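Local coordinates for cobalamin biosynthesis protein (cbiD) (Archaeoglobus fulgidus, PDB 1SR8) that probably methylates C-1 of cobalt-precorrin-5B, with S-adenosyl-L-methionine as methyl donor, to give cobalt-precorrin-6A in the anaerobic route to adenosylcobalamin, at residues T46-A54 with E64-A72; K84-F92 with G103-C111. All blocks are in the same frame, centred on the assembly; numbering follows the deposited sequence.

How the contacts relate
One mixed sheet, with a helix packed on one of its faces, brings the two contacts together. Contact 1 sets helix 44-57 against an outermost strand of that sheet and is almost wholly buried; contact 2 pairs two strands inside the sheet and is buried mainly on the face turned to the helix. Their chemistry follows their place: no hydrogen bond crosses contact 1, which is apolar packing, mostly of methyl groups against each other and against the helix backbone, whereas contact 2 combines backbone hydrogen bonds with a salt bridge and charged side chains on its more exposed face. The contacts, centred about 10 Å apart, meet where Ala51 O lies 3.2 Å from Ala108 CB and Thr47 CG2 lies 3.5 Å from Phe106 CD2.

Contact 1. Residues T46-A54 with E64-A72; sequences TTASAAAVA and EKVKVSTPA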
# COMPACT_ATOMS: atom_id res chain seq x y z
N THR A 46 0.46 -0.92 7.72
CA THR A 46 0.62 -2.33 8.06
C THR A 46 1.76 -2.52 9.05
O THR A 46 1.70 -3.40 9.91
CB THR A 46 0.91 -3.17 6.82
OG1 THR A 46 -0.24 -3.16 5.96
CG2 THR A 46 1.24 -4.60 7.22
N THR A 47 2.80 -1.70 8.94
CA THR A 47 3.95 -1.80 9.83
C THR A 47 3.51 -1.36 11.22
O THR A 47 3.90 -1.96 12.23
CB THR A 47 5.11 -0.92 9.34
OG1 THR A 47 5.49 -1.34 8.02
CG2 THR A 47 6.31 -1.05 10.28
N ALA A 48 2.67 -0.33 11.28
CA ALA A 48 2.16 0.16 12.55
C ALA A 48 1.30 -0.94 13.20
O ALA A 48 1.38 -1.17 14.42
CB ALA A 48 1.33 1.42 12.33
N SER A 49 0.49 -1.61 12.39
CA SER A 49 -0.37 -2.67 12.89
C SER A 49 0.46 -3.79 13.48
O SER A 49 0.15 -4.31 14.55
CB SER A 49 -1.25 -3.23 11.76
OG SER A 49 -2.20 -2.27 11.34
N ALA A 50 1.52 -4.16 12.77
CA ALA A 50 2.40 -5.23 13.23
C ALA A 50 3.01 -4.87 14.57
O ALA A 50 3.06 -5.71 15.48
CB ALA A 50 3.49 -5.50 12.19
N ALA A 51 3.48 -3.63 14.71
CA ALA A 51 4.09 -3.18 15.96
C ALA A 51 3.09 -3.29 17.11
O ALA A 51 3.42 -3.82 18.17
CB ALA A 51 4.57 -1.73 15.83
N ALA A 52 1.87 -2.81 16.89
CA ALA A 52 0.84 -2.86 17.92
C ALA A 52 0.52 -4.29 18.32
O ALA A 52 0.47 -4.62 19.51
CB ALA A 52 -0.42 -2.17 17.42
N VAL A 53 0.29 -5.15 17.33
CA VAL A 53 -0.03 -6.55 17.61
C VAL A 53 1.11 -7.25 18.34
O VAL A 53 0.87 -8.03 19.27
CB VAL A 53 -0.34 -7.30 16.30
CG1 VAL A 53 -0.51 -8.77 16.58
CG2 VAL A 53 -1.62 -6.74 15.68
N ALA A 54 2.35 -6.99 17.93
CA ALA A 54 3.51 -7.61 18.56
C ALA A 54 3.70 -7.16 20.01
O ALA A 54 4.08 -7.94 20.88
CB ALA A 54 4.77 -7.32 17.76
N GLU A 64 8.43 -12.94 17.50
CA GLU A 64 9.41 -12.68 16.46
C GLU A 64 8.70 -12.41 15.15
O GLU A 64 9.30 -11.90 14.21
CB GLU A 64 10.34 -13.88 16.29
CG GLU A 64 11.22 -14.14 17.50
CD GLU A 64 12.02 -15.42 17.35
OE1 GLU A 64 11.43 -16.52 17.44
OE2 GLU A 64 13.25 -15.31 17.13
N LYS A 65 7.43 -12.78 15.10
CA LYS A 65 6.58 -12.58 13.93
C LYS A 65 5.13 -12.50 14.38
O LYS A 65 4.73 -13.12 15.37
CB LYS A 65 6.70 -13.76 12.95
CG LYS A 65 8.07 -13.92 12.33
CD LYS A 65 8.16 -15.24 11.55
CE LYS A 65 9.59 -15.50 11.01
NZ LYS A 65 9.73 -16.83 10.34
N VAL A 66 4.33 -11.73 13.66
CA VAL A 66 2.92 -11.61 13.98
C VAL A 66 2.18 -11.61 12.65
O VAL A 66 2.76 -11.36 11.60
CB VAL A 66 2.57 -10.29 14.73
CG1 VAL A 66 3.39 -10.18 16.00
CG2 VAL A 66 2.80 -9.10 13.82
N LYS A 67 0.89 -11.91 12.71
CA LYS A 67 0.09 -11.90 11.50
C LYS A 67 -0.89 -10.75 11.65
O LYS A 67 -1.54 -10.60 12.69
CB LYS A 67 -0.65 -13.23 11.37
CG LYS A 67 -1.47 -13.37 10.10
CD LYS A 67 -1.92 -14.81 9.88
CE LYS A 67 -0.72 -15.73 9.61
NZ LYS A 67 0.27 -15.81 10.75
N VAL A 68 -0.98 -9.90 10.63
CA VAL A 68 -1.90 -8.78 10.68
C VAL A 68 -2.83 -8.78 9.48
O VAL A 68 -2.45 -9.22 8.38
CB VAL A 68 -1.16 -7.43 10.75
CG1 VAL A 68 -0.45 -7.29 12.08
CG2 VAL A 68 -0.17 -7.34 9.62
N SER A 69 -4.06 -8.32 9.69
CA SER A 69 -5.02 -8.25 8.60
C SER A 69 -4.71 -6.96 7.85
O SER A 69 -4.06 -6.06 8.40
CB SER A 69 -6.45 -8.23 9.15
OG SER A 69 -6.65 -7.18 10.08
N THR A 70 -5.13 -6.87 6.59
CA THR A 70 -4.88 -5.69 5.77
C THR A 70 -6.20 -5.28 5.14
O THR A 70 -7.13 -6.07 5.07
CB THR A 70 -3.90 -5.98 4.61
OG1 THR A 70 -4.44 -7.00 3.77
CG2 THR A 70 -2.55 -6.46 5.15
N PRO A 71 -6.28 -4.02 4.67
CA PRO A 71 -7.51 -3.53 4.04
C PRO A 71 -7.90 -4.38 2.83
O PRO A 71 -9.09 -4.58 2.56
CB PRO A 71 -7.14 -2.09 3.65
CG PRO A 71 -6.17 -1.70 4.71
CD PRO A 71 -5.29 -2.93 4.78
N ALA A 72 -6.90 -4.89 2.11
CA ALA A 72 -7.11 -5.72 0.92
C ALA A 72 -7.68 -7.08 1.29
O ALA A 72 -8.13 -7.82 0.41
CB ALA A 72 -5.81 -5.89 0.15
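Ala50 and Ala54 of the helical segment 46-54 lie over Val68 and Val66 of strand 65-68, the helix axis passing 8.2 Å from that of the strand. The two N-to-C directions diverge by 121°, and each helical turn faces the next alternate residue of the 64-72 segment: Thr46 opposite Thr70, Ala50 opposite Val68, Ala54 opposite Val66. Small residues on the helix let the valines come close to its backbone. Val66 uses both branches: CG1 presses on Ala54 CB at 3.6 Å, while CG2 reaches Ala50 O at 3.8 Å. Val68 sends CG1 against the main chain, 3.7 Å from Ala50 CA, because this methyl stands anti to its own carbonyl carbon (chi1 -68°); its CG2 meets Thr46 CG2 at 3.9 Å.

This is the packing of an alpha/beta layer, in which a helix is joined to the edge of a sheet by the connection that follows it, 44-57 leading into 63-68, and covers the inward-facing valines. Val53 fits between the two valines. Val53 CG1 lies 3.9 Å from Val66 CB, the two side chains running past each other in opposite directions, and Val53 CG2 touches Val68 CG1 at 3.8 Å from an oblique approach.

At the N-terminal end of the helical segment the residues become more polar, although Thr46 OG1 still meets only a methyl across the contact, Thr70 CG2 at 4.1 Å. The buried hydroxyls find their partners outside the interface: Thr46 OG1 bonds to Gly188 O and Gln138 NE2, Ser49 OG to Gly45 O, and Thr70 OG1 to Val74 O. Strand 76-83 continues the same surface, with Val78 against Ala50 and Val80 against Ala54.

Contact 2. Residues K84-F92 with G103-C111; sequences KGFARVRKF and GIIFEAEVC
Arg88 and Glu107, a non-hydrogen-bonded pair of the antiparallel strands 86-90 and 105-111, lie side by side and point the same way. Arg88 NH1 reaches Glu107 OE2 at 2.7 Å in a salt bridge; the carboxylate oxygen sits at the edge of the guanidinium, in its plane, although the two flat groups are turned 74° apart. Ile105 crosses the arginine at about a right angle and lays CG2 over the centre of the guanidinium face, 3.7 Å above it. Replacing Arg88 by an alanine would probably leave Glu107 OE2 without this charge partner and uncover the CG2 side of Ile105. Glu107 OE1 is held separately, by a salt bridge to Arg120.

The same isoleucine serves a second arginine: Ile105 CD1 lies over the centre of the Arg90 guanidinium, 3.5 Å from Arg90 CZ. A bend in the arginine chain (chi3 -66°) brings Arg90 NH1 back to Gly103 O in a 2.7 Å hydrogen bond, made in the carbonyl plane with the oxygen somewhat out of the guanidinium plane. Farther along this face, the Phe86 ring takes Glu107 OE2 at its edge, 3.6 Å from CZ, with ring and carboxylate planes 82° apart.

On the reverse face, Phe106 and Ala108 lie against helix 44-57, Phe106 also on Ile181. Strand 76-83 pairs with 86-90, and strand 155-159 with 105-111 along the edge turned away from 86-90.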
# COMPACT_ATOMS: atom_id res chain seq x y z
N LYS A 84 8.01 -8.04 26.20
CA LYS A 84 7.28 -7.48 27.33
C LYS A 84 6.55 -6.16 27.08
O LYS A 84 6.82 -5.16 27.75
CB LYS A 84 8.22 -7.30 28.52
CG LYS A 84 8.85 -8.59 29.03
CD LYS A 84 9.57 -8.37 30.36
CE LYS A 84 10.79 -7.45 30.21
NZ LYS A 84 11.91 -8.09 29.45
N GLY A 85 5.63 -6.16 26.12
CA GLY A 85 4.87 -4.95 25.85
C GLY A 85 5.53 -3.92 24.96
O GLY A 85 4.97 -2.85 24.73
N PHE A 86 6.73 -4.21 24.47
CA PHE A 86 7.42 -3.27 23.60
C PHE A 86 7.73 -3.95 22.28
O PHE A 86 8.12 -5.12 22.26
CB PHE A 86 8.72 -2.80 24.24
CG PHE A 86 9.50 -1.82 23.40
CD1 PHE A 86 9.11 -0.49 23.32
CD2 PHE A 86 10.61 -2.24 22.67
CE1 PHE A 86 9.80 0.41 22.53
CE2 PHE A 86 11.31 -1.35 21.87
CZ PHE A 86 10.91 -0.02 21.80
N ALA A 87 7.56 -3.23 21.17
CA ALA A 87 7.85 -3.80 19.85
C ALA A 87 8.51 -2.80 18.93
O ALA A 87 8.28 -1.60 19.01
CB ALA A 87 6.57 -4.33 19.21
N ARG A 88 9.35 -3.32 18.05
CA ARG A 88 10.09 -2.51 17.09
C ARG A 88 9.92 -3.23 15.75
O ARG A 88 10.24 -4.41 15.64
CB ARG A 88 11.56 -2.49 17.51
CG ARG A 88 12.43 -1.55 16.74
CD ARG A 88 13.89 -1.69 17.15
NE ARG A 88 14.73 -0.70 16.48
CZ ARG A 88 14.77 0.60 16.79
NH1 ARG A 88 14.01 1.07 17.78
NH2 ARG A 88 15.54 1.43 16.09
N VAL A 89 9.39 -2.53 14.75
CA VAL A 89 9.17 -3.14 13.44
C VAL A 89 9.64 -2.21 12.34
O VAL A 89 9.34 -1.03 12.34
CB VAL A 89 7.68 -3.46 13.20
CG1 VAL A 89 7.53 -4.25 11.91
CG2 VAL A 89 7.12 -4.24 14.37
N ARG A 90 10.38 -2.75 11.38
CA ARG A 90 10.90 -1.95 10.29
C ARG A 90 10.05 -2.16 9.04
O ARG A 90 9.71 -3.29 8.69
CB ARG A 90 12.36 -2.34 10.00
CG ARG A 90 13.16 -1.37 9.13
CD ARG A 90 14.59 -1.89 8.86
NE ARG A 90 15.42 -1.96 10.07
CZ ARG A 90 15.97 -0.90 10.66
NH1 ARG A 90 15.78 0.32 10.18
NH2 ARG A 90 16.70 -1.06 11.76
N LYS A 91 9.69 -1.06 8.39
CA LYS A 91 8.90 -1.16 7.17
C LYS A 91 9.81 -1.53 6.00
O LYS A 91 10.95 -1.06 5.92
CB LYS A 91 8.25 0.18 6.84
CG LYS A 91 7.86 0.28 5.38
CD LYS A 91 7.24 1.59 5.00
CE LYS A 91 7.05 1.62 3.49
NZ LYS A 91 6.46 2.89 3.00
N PHE A 92 9.31 -2.37 5.10
CA PHE A 92 10.08 -2.72 3.92
C PHE A 92 9.23 -2.41 2.70
O PHE A 92 8.02 -2.61 2.72
CB PHE A 92 10.51 -4.20 3.94
CG PHE A 92 9.38 -5.19 3.95
CD1 PHE A 92 8.75 -5.56 2.76
CD2 PHE A 92 9.00 -5.81 5.13
CE1 PHE A 92 7.75 -6.53 2.75
CE2 PHE A 92 8.00 -6.79 5.14
CZ PHE A 92 7.38 -7.15 3.95
N GLY A 103 12.52 0.96 5.25
CA GLY A 103 13.45 0.80 6.36
C GLY A 103 13.17 1.63 7.61
O GLY A 103 13.90 1.52 8.60
N ILE A 104 12.13 2.46 7.59
CA ILE A 104 11.81 3.28 8.75
C ILE A 104 11.26 2.44 9.91
O ILE A 104 10.45 1.53 9.72
CB ILE A 104 10.81 4.39 8.38
CG1 ILE A 104 11.02 5.60 9.28
CG2 ILE A 104 9.37 3.89 8.51
CD1 ILE A 104 10.45 6.88 8.73
N ILE A 105 11.72 2.72 11.13
CA ILE A 105 11.28 1.97 12.30
C ILE A 105 10.00 2.47 12.95
O ILE A 105 9.79 3.67 13.12
CB ILE A 105 12.37 1.95 13.39
CG1 ILE A 105 13.56 1.10 12.94
CG2 ILE A 105 11.80 1.41 14.68
CD1 ILE A 105 13.25 -0.38 12.86
N PHE A 106 9.16 1.52 13.32
CA PHE A 106 7.90 1.79 14.02
C PHE A 106 8.00 1.15 15.39
O PHE A 106 8.37 -0.02 15.51
CB PHE A 106 6.71 1.18 13.27
CG PHE A 106 6.10 2.11 12.26
CD1 PHE A 106 4.92 2.79 12.55
CD2 PHE A 106 6.71 2.32 11.04
CE1 PHE A 106 4.37 3.67 11.63
CE2 PHE A 106 6.16 3.19 10.11
CZ PHE A 106 4.99 3.87 10.41
N GLU A 107 7.69 1.91 16.43
CA GLU A 107 7.73 1.38 17.79
C GLU A 107 6.33 1.41 18.38
O GLU A 107 5.57 2.37 18.16
CB GLU A 107 8.67 2.18 18.68
CG GLU A 107 10.09 2.30 18.19
CD GLU A 107 11.01 2.84 19.26
OE1 GLU A 107 10.59 3.75 20.01
OE2 GLU A 107 12.17 2.37 19.35
N ALA A 108 6.00 0.36 19.12
CA ALA A 108 4.70 0.25 19.78
C ALA A 108 4.92 -0.12 21.24
O ALA A 108 5.71 -1.02 21.56
CB ALA A 108 3.85 -0.82 19.10
N GLU A 109 4.22 0.58 22.12
CA GLU A 109 4.36 0.34 23.54
C GLU A 109 2.98 0.18 24.18
O GLU A 109 2.11 1.02 23.97
CB GLU A 109 5.09 1.52 24.19
CG GLU A 109 5.34 1.38 25.67
CD GLU A 109 6.77 0.97 25.98
OE1 GLU A 109 6.96 -0.06 26.67
OE2 GLU A 109 7.69 1.70 25.53
N VAL A 110 2.79 -0.89 24.95
CA VAL A 110 1.51 -1.11 25.63
C VAL A 110 1.42 -0.11 26.76
O VAL A 110 2.41 0.16 27.44
CB VAL A 110 1.38 -2.55 26.25
CG1 VAL A 110 1.48 -3.61 25.17
CG2 VAL A 110 2.44 -2.76 27.31
N CYS A 111 0.24 0.47 26.97
CA CYS A 111 0.08 1.43 28.04
C CYS A 111 -1.17 1.11 28.86
O CYS A 111 -1.94 0.22 28.50
CB CYS A 111 0.05 2.87 27.48
SG CYS A 111 -1.22 3.31 26.28